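Local coordinates for peroxiredoxin PRX1, mitochondrial (PDB 5YKJ), which reduces peroxides as a mitochondrial 1-Cys thioredoxin peroxidase whose oxidised thiol is probably resolved by the glutathione and thioredoxin systems, at residues Ser123-Pro135 with Leu141-Thr153. Sequence-based numbering, arbitrary orientation.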
loop_
_atom_site.group_PDB
_atom_site.type_symbol
_atom_site.label_atom_id
_atom_site.label_comp_id
_atom_site.label_asym_id
_atom_site.label_seq_id
_atom_site.Cartn_x
_atom_site.Cartn_y
_atom_site.Cartn_z
ATOM N N SER A 123 -19.593 -3.792 -11.997
ATOM C CA SER A 123 -19.470 -2.509 -11.339
ATOM C C SER A 123 -18.314 -2.470 -10.323
ATOM O O SER A 123 -17.960 -1.451 -9.847
ATOM C CB SER A 123 -20.787 -2.080 -10.653
ATOM O OG SER A 123 -21.220 -3.045 -9.750
ATOM N N LEU A 124 -17.745 -3.614 -10.012
ATOM C CA LEU A 124 -16.666 -3.687 -9.015
ATOM C C LEU A 124 -15.241 -3.839 -9.528
ATOM O O LEU A 124 -14.333 -3.948 -8.788
ATOM C CB LEU A 124 -16.941 -4.805 -8.005
ATOM C CG LEU A 124 -18.189 -4.564 -7.169
ATOM C CD1 LEU A 124 -18.616 -5.798 -6.402
ATOM C CD2 LEU A 124 -17.905 -3.419 -6.201
ATOM N N LYS A 125 -15.112 -3.792 -10.830
ATOM C CA LYS A 125 -13.832 -3.991 -11.460
ATOM C C LYS A 125 -12.825 -2.949 -11.057
ATOM O O LYS A 125 -11.682 -3.189 -11.173
ATOM C CB LYS A 125 -13.967 -3.976 -12.984
ATOM C CG LYS A 125 -14.690 -5.183 -13.512
ATOM C CD LYS A 125 -14.885 -5.143 -15.011
ATOM C CE LYS A 125 -15.777 -4.004 -15.462
ATOM N NZ LYS A 125 -16.669 -4.249 -16.658
ATOM N N THR A 126 -13.309 -1.811 -10.625
ATOM C CA THR A 126 -12.428 -0.721 -10.215
ATOM C C THR A 126 -11.944 -0.796 -8.766
ATOM O O THR A 126 -11.171 -0.003 -8.353
ATOM C CB THR A 126 -13.078 0.653 -10.482
ATOM O OG1 THR A 126 -14.372 0.655 -9.935
ATOM C CG2 THR A 126 -13.229 0.901 -11.935
ATOM N N VAL A 127 -12.425 -1.791 -8.042
ATOM C CA VAL A 127 -12.028 -1.943 -6.631
ATOM C C VAL A 127 -10.722 -2.712 -6.596
ATOM O O VAL A 127 -10.649 -3.820 -6.258
ATOM C CB VAL A 127 -13.109 -2.625 -5.830
ATOM C CG1 VAL A 127 -12.697 -2.684 -4.368
ATOM C CG2 VAL A 127 -14.379 -1.812 -5.947
ATOM N N ARG A 128 -9.710 -2.021 -7.047
ATOM C CA ARG A 128 -8.416 -2.601 -7.249
ATOM C C ARG A 128 -7.217 -1.729 -6.906
ATOM O O ARG A 128 -6.141 -2.034 -7.280
ATOM C CB ARG A 128 -8.280 -2.988 -8.734
ATOM C CG ARG A 128 -8.840 -4.334 -9.109
ATOM C CD ARG A 128 -8.043 -5.460 -8.486
ATOM N NE ARG A 128 -6.783 -5.696 -9.166
ATOM C CZ ARG A 128 -5.855 -6.551 -8.766
ATOM N NH1 ARG A 128 -6.037 -7.275 -7.704
ATOM N NH2 ARG A 128 -4.751 -6.701 -9.446
ATOM N N SER A 129 -7.473 -0.646 -6.229
ATOM C CA SER A 129 -6.395 0.240 -5.876
ATOM C C SER A 129 -5.593 -0.210 -4.679
ATOM O O SER A 129 -6.063 -0.862 -3.851
ATOM C CB SER A 129 -6.900 1.669 -5.666
ATOM O OG SER A 129 -7.539 2.148 -6.797
ATOM N N VAL A 130 -4.343 0.200 -4.688
ATOM C CA VAL A 130 -3.439 -0.020 -3.586
ATOM C C VAL A 130 -2.994 1.367 -3.111
ATOM O O VAL A 130 -2.587 2.139 -3.866
ATOM C CB VAL A 130 -2.185 -0.861 -3.945
ATOM C CG1 VAL A 130 -1.253 -1.013 -2.740
ATOM C CG2 VAL A 130 -2.600 -2.246 -4.365
ATOM N N PHE A 131 -3.150 1.610 -1.828
ATOM C CA PHE A 131 -2.761 2.869 -1.250
ATOM C C PHE A 131 -1.638 2.673 -0.217
ATOM O O PHE A 131 -1.793 1.897 0.647
ATOM C CB PHE A 131 -3.972 3.515 -0.513
ATOM C CG PHE A 131 -5.225 3.675 -1.347
ATOM C CD1 PHE A 131 -6.131 2.642 -1.519
ATOM C CD2 PHE A 131 -5.522 4.885 -1.949
ATOM C CE1 PHE A 131 -7.249 2.798 -2.270
ATOM C CE2 PHE A 131 -6.675 5.016 -2.708
ATOM C CZ PHE A 131 -7.516 3.990 -2.824
ATOM N N VAL A 132 -0.523 3.384 -0.371
ATOM C CA VAL A 132 0.556 3.350 0.596
ATOM C C VAL A 132 0.359 4.579 1.467
ATOM O O VAL A 132 0.323 5.657 0.974
ATOM C CB VAL A 132 1.881 3.428 -0.101
ATOM C CG1 VAL A 132 3.012 3.427 0.913
ATOM C CG2 VAL A 132 2.015 2.283 -1.058
ATOM N N ILE A 133 0.183 4.340 2.754
ATOM C CA ILE A 133 -0.132 5.378 3.738
ATOM C C ILE A 133 0.945 5.537 4.810
ATOM O O ILE A 133 1.426 4.595 5.322
ATOM C CB ILE A 133 -1.448 5.021 4.370
ATOM C CG1 ILE A 133 -2.478 4.927 3.270
ATOM C CG2 ILE A 133 -1.890 5.995 5.441
ATOM C CD1 ILE A 133 -3.757 4.235 3.667
ATOM N N ASP A 134 1.313 6.779 5.067
ATOM C CA ASP A 134 2.314 7.039 6.042
ATOM C C ASP A 134 1.749 7.076 7.466
ATOM O O ASP A 134 0.624 6.992 7.678
ATOM C CB ASP A 134 3.209 8.224 5.661
ATOM C CG ASP A 134 2.544 9.592 5.859
ATOM O OD1 ASP A 134 1.555 9.691 6.522
ATOM O OD2 ASP A 134 3.097 10.513 5.309
ATOM N N PRO A 135 2.658 7.209 8.444
ATOM C CA PRO A 135 2.285 7.231 9.864
ATOM C C PRO A 135 1.393 8.406 10.252
ATOM O O PRO A 135 0.739 8.338 11.221
ATOM C CB PRO A 135 3.631 7.260 10.596
ATOM C CG PRO A 135 4.582 6.612 9.664
ATOM C CD PRO A 135 4.099 6.977 8.272
ATOM N N LEU A 141 1.266 7.190 -2.190
ATOM C CA LEU A 141 1.385 6.550 -3.471
ATOM C C LEU A 141 0.167 5.682 -3.701
ATOM O O LEU A 141 -0.279 5.101 -2.814
ATOM C CB LEU A 141 2.656 5.665 -3.474
ATOM C CG LEU A 141 3.162 4.997 -4.751
ATOM C CD1 LEU A 141 4.689 4.856 -4.777
ATOM C CD2 LEU A 141 2.583 3.601 -4.904
ATOM N N ILE A 142 -0.294 5.657 -4.950
ATOM C CA ILE A 142 -1.434 4.878 -5.355
ATOM C C ILE A 142 -1.161 4.154 -6.653
ATOM O O ILE A 142 -0.523 4.661 -7.479
ATOM C CB ILE A 142 -2.673 5.805 -5.574
ATOM C CG1 ILE A 142 -2.950 6.651 -4.352
ATOM C CG2 ILE A 142 -3.947 5.024 -5.870
ATOM C CD1 ILE A 142 -4.057 7.637 -4.578
ATOM N N PHE A 143 -1.667 2.946 -6.746
ATOM C CA PHE A 143 -1.610 2.263 -7.991
ATOM C C PHE A 143 -2.804 1.349 -8.186
ATOM O O PHE A 143 -3.260 0.750 -7.266
ATOM C CB PHE A 143 -0.264 1.618 -8.251
ATOM C CG PHE A 143 0.080 0.477 -7.382
ATOM C CD1 PHE A 143 -0.270 -0.791 -7.746
ATOM C CD2 PHE A 143 0.806 0.656 -6.239
ATOM C CE1 PHE A 143 0.046 -1.848 -6.991
ATOM C CE2 PHE A 143 1.138 -0.413 -5.465
ATOM C CZ PHE A 143 0.773 -1.669 -5.851
ATOM N N THR A 144 -3.280 1.309 -9.423
ATOM C CA THR A 144 -4.433 0.496 -9.775
ATOM C C THR A 144 -4.229 -0.389 -10.987
ATOM O O THR A 144 -4.193 0.060 -12.054
ATOM C CB THR A 144 -5.715 1.340 -9.944
ATOM O OG1 THR A 144 -5.841 2.287 -8.890
ATOM C CG2 THR A 144 -6.930 0.448 -9.978
ATOM N N TYR A 145 -4.103 -1.685 -10.714
ATOM C CA TYR A 145 -3.986 -2.699 -11.712
ATOM C C TYR A 145 -5.348 -3.411 -11.794
ATOM O O TYR A 145 -5.981 -3.617 -10.865
ATOM C CB TYR A 145 -2.945 -3.761 -11.345
ATOM C CG TYR A 145 -1.464 -3.396 -11.345
ATOM C CD1 TYR A 145 -1.028 -2.095 -11.278
ATOM C CD2 TYR A 145 -0.530 -4.379 -11.410
ATOM C CE1 TYR A 145 0.306 -1.788 -11.293
ATOM C CE2 TYR A 145 0.799 -4.089 -11.406
ATOM C CZ TYR A 145 1.204 -2.781 -11.334
ATOM O OH TYR A 145 2.518 -2.458 -11.299
ATOM N N PRO A 146 -5.695 -3.729 -13.036
ATOM C CA PRO A 146 -6.951 -4.402 -13.213
ATOM C C PRO A 146 -6.911 -5.882 -12.624
ATOM O O PRO A 146 -5.840 -6.341 -12.420
ATOM C CB PRO A 146 -7.153 -4.496 -14.706
ATOM C CG PRO A 146 -5.778 -4.538 -15.231
ATOM C CD PRO A 146 -4.950 -3.666 -14.300
ATOM N N SER A 147 -8.013 -6.585 -12.336
ATOM C CA SER A 147 -8.014 -7.811 -11.656
ATOM C C SER A 147 -7.380 -8.861 -12.501
ATOM O O SER A 147 -7.195 -9.938 -12.137
ATOM C CB SER A 147 -9.446 -8.178 -11.354
ATOM O OG SER A 147 -10.179 -8.310 -12.529
ATOM N N THR A 148 -7.224 -8.567 -13.796
ATOM C CA THR A 148 -6.580 -9.423 -14.819
ATOM C C THR A 148 -5.053 -9.515 -14.727
ATOM O O THR A 148 -4.475 -10.409 -15.218
ATOM C CB THR A 148 -6.944 -8.979 -16.253
ATOM O OG1 THR A 148 -6.595 -7.614 -16.402
ATOM C CG2 THR A 148 -8.413 -9.124 -16.528
ATOM N N VAL A 149 -4.452 -8.515 -14.114
ATOM C CA VAL A 149 -3.019 -8.384 -13.984
ATOM C C VAL A 149 -2.547 -8.307 -12.532
ATOM O O VAL A 149 -2.763 -7.382 -11.866
ATOM C CB VAL A 149 -2.523 -7.101 -14.716
ATOM C CG1 VAL A 149 -1.016 -6.889 -14.547
ATOM C CG2 VAL A 149 -2.877 -7.145 -16.175
ATOM N N GLY A 150 -1.842 -9.338 -12.122
ATOM C CA GLY A 150 -1.321 -9.412 -10.794
ATOM C C GLY A 150 -0.262 -8.368 -10.548
ATOM O O GLY A 150 0.462 -8.022 -11.391
ATOM N N ARG A 151 -0.243 -7.930 -9.309
ATOM C CA ARG A 151 0.671 -6.906 -8.847
ATOM C C ARG A 151 2.082 -7.453 -8.683
ATOM O O ARG A 151 2.354 -8.576 -8.977
ATOM C CB ARG A 151 0.165 -6.265 -7.562
ATOM C CG ARG A 151 -1.188 -5.599 -7.693
ATOM C CD ARG A 151 -1.941 -5.567 -6.349
ATOM N NE ARG A 151 -3.209 -4.847 -6.404
ATOM C CZ ARG A 151 -4.240 -5.097 -5.631
ATOM N NH1 ARG A 151 -4.198 -6.006 -4.717
ATOM N NH2 ARG A 151 -5.324 -4.387 -5.775
ATOM N N ASN A 152 2.964 -6.574 -8.227
ATOM C CA ASN A 152 4.375 -6.929 -8.006
ATOM C C ASN A 152 4.772 -6.585 -6.573
ATOM O O ASN A 152 4.829 -5.479 -6.236
ATOM C CB ASN A 152 5.238 -6.167 -9.014
ATOM C CG ASN A 152 6.690 -6.532 -8.944
ATOM O OD1 ASN A 152 7.165 -6.919 -7.969
ATOM N ND2 ASN A 152 7.361 -6.323 -10.018
ATOM N N THR A 153 4.996 -7.598 -5.760
ATOM C CA THR A 153 5.329 -7.374 -4.376
ATOM C C THR A 153 6.676 -6.677 -4.170
ATOM O O THR A 153 6.855 -5.977 -3.274
ATOM C CB THR A 153 5.200 -8.661 -3.551
ATOM O OG1 THR A 153 6.022 -9.670 -4.114
ATOM C CG2 THR A 153 3.743 -9.119 -3.547
HETATM O O HOH W 1 -10.528 -5.054 -12.622
HETATM O O HOH W 2 -3.350 -2.277 -7.800
#
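Arg128 and Arg151 lay their guanidinium groups flat on each other where the beta hairpin of strands 129-133 and 139-144 gives way to loops, at one edge of the thioredoxin-fold sheet of this peroxiredoxin. The planes are 8° apart and the centres 3.8 Å, an example of how two arginines can stack when a carboxylate and carbonyl acceptors hold them: Glu47 OE1 forms a salt bridge with Arg128 NH1 and OE2 accepts the backbone N-H of Arg151, which probably eases the pairing of charges. Glu47 thereby ties the pair to the segment carrying Cys44, seen here as S-hydroxycysteine, consistent with the arginine and glutamate network beside the peroxidatic cysteine in peroxiredoxins. Bends at chi2 and chi3 bring the Arg128 guanidinium into the loop 145-149, where NE donates to Tyr145 O at 2.8 Å while NH2 makes a weak bond to Pro146 O. On the face turned from Arg151 lies Ser147 CA. Were Arg128 replaced by an alanine, Tyr145 O would probably lose its donor, Glu47 OE1 its salt-bridge partner and the Arg151 guanidinium the cover on one face. The opposite face of Arg151 rests on Val130 CG2, 3.4 Å from NE, while its NH2 also reaches Ser35 O on strand 30-36.

Val130 joins this cluster to the hydrogen-bonded strand pair: its amide donates to Phe143 O and its carbonyl accepts from Phe143 N. With CG between the backbone N and the carbonyl carbon (chi1 68°), the Phe143 ring lies against this cross-strand partner and turns a face to Val130 CB, a CH-pi contact 3.7 Å from the centroid. A water donates to Arg128 O and Phe143 O and accepts from Tyr145 N and Arg151 NE, while Arg151 NH2 approaches the same Arg128 O from above its carbonyl plane, at 2.9 Å.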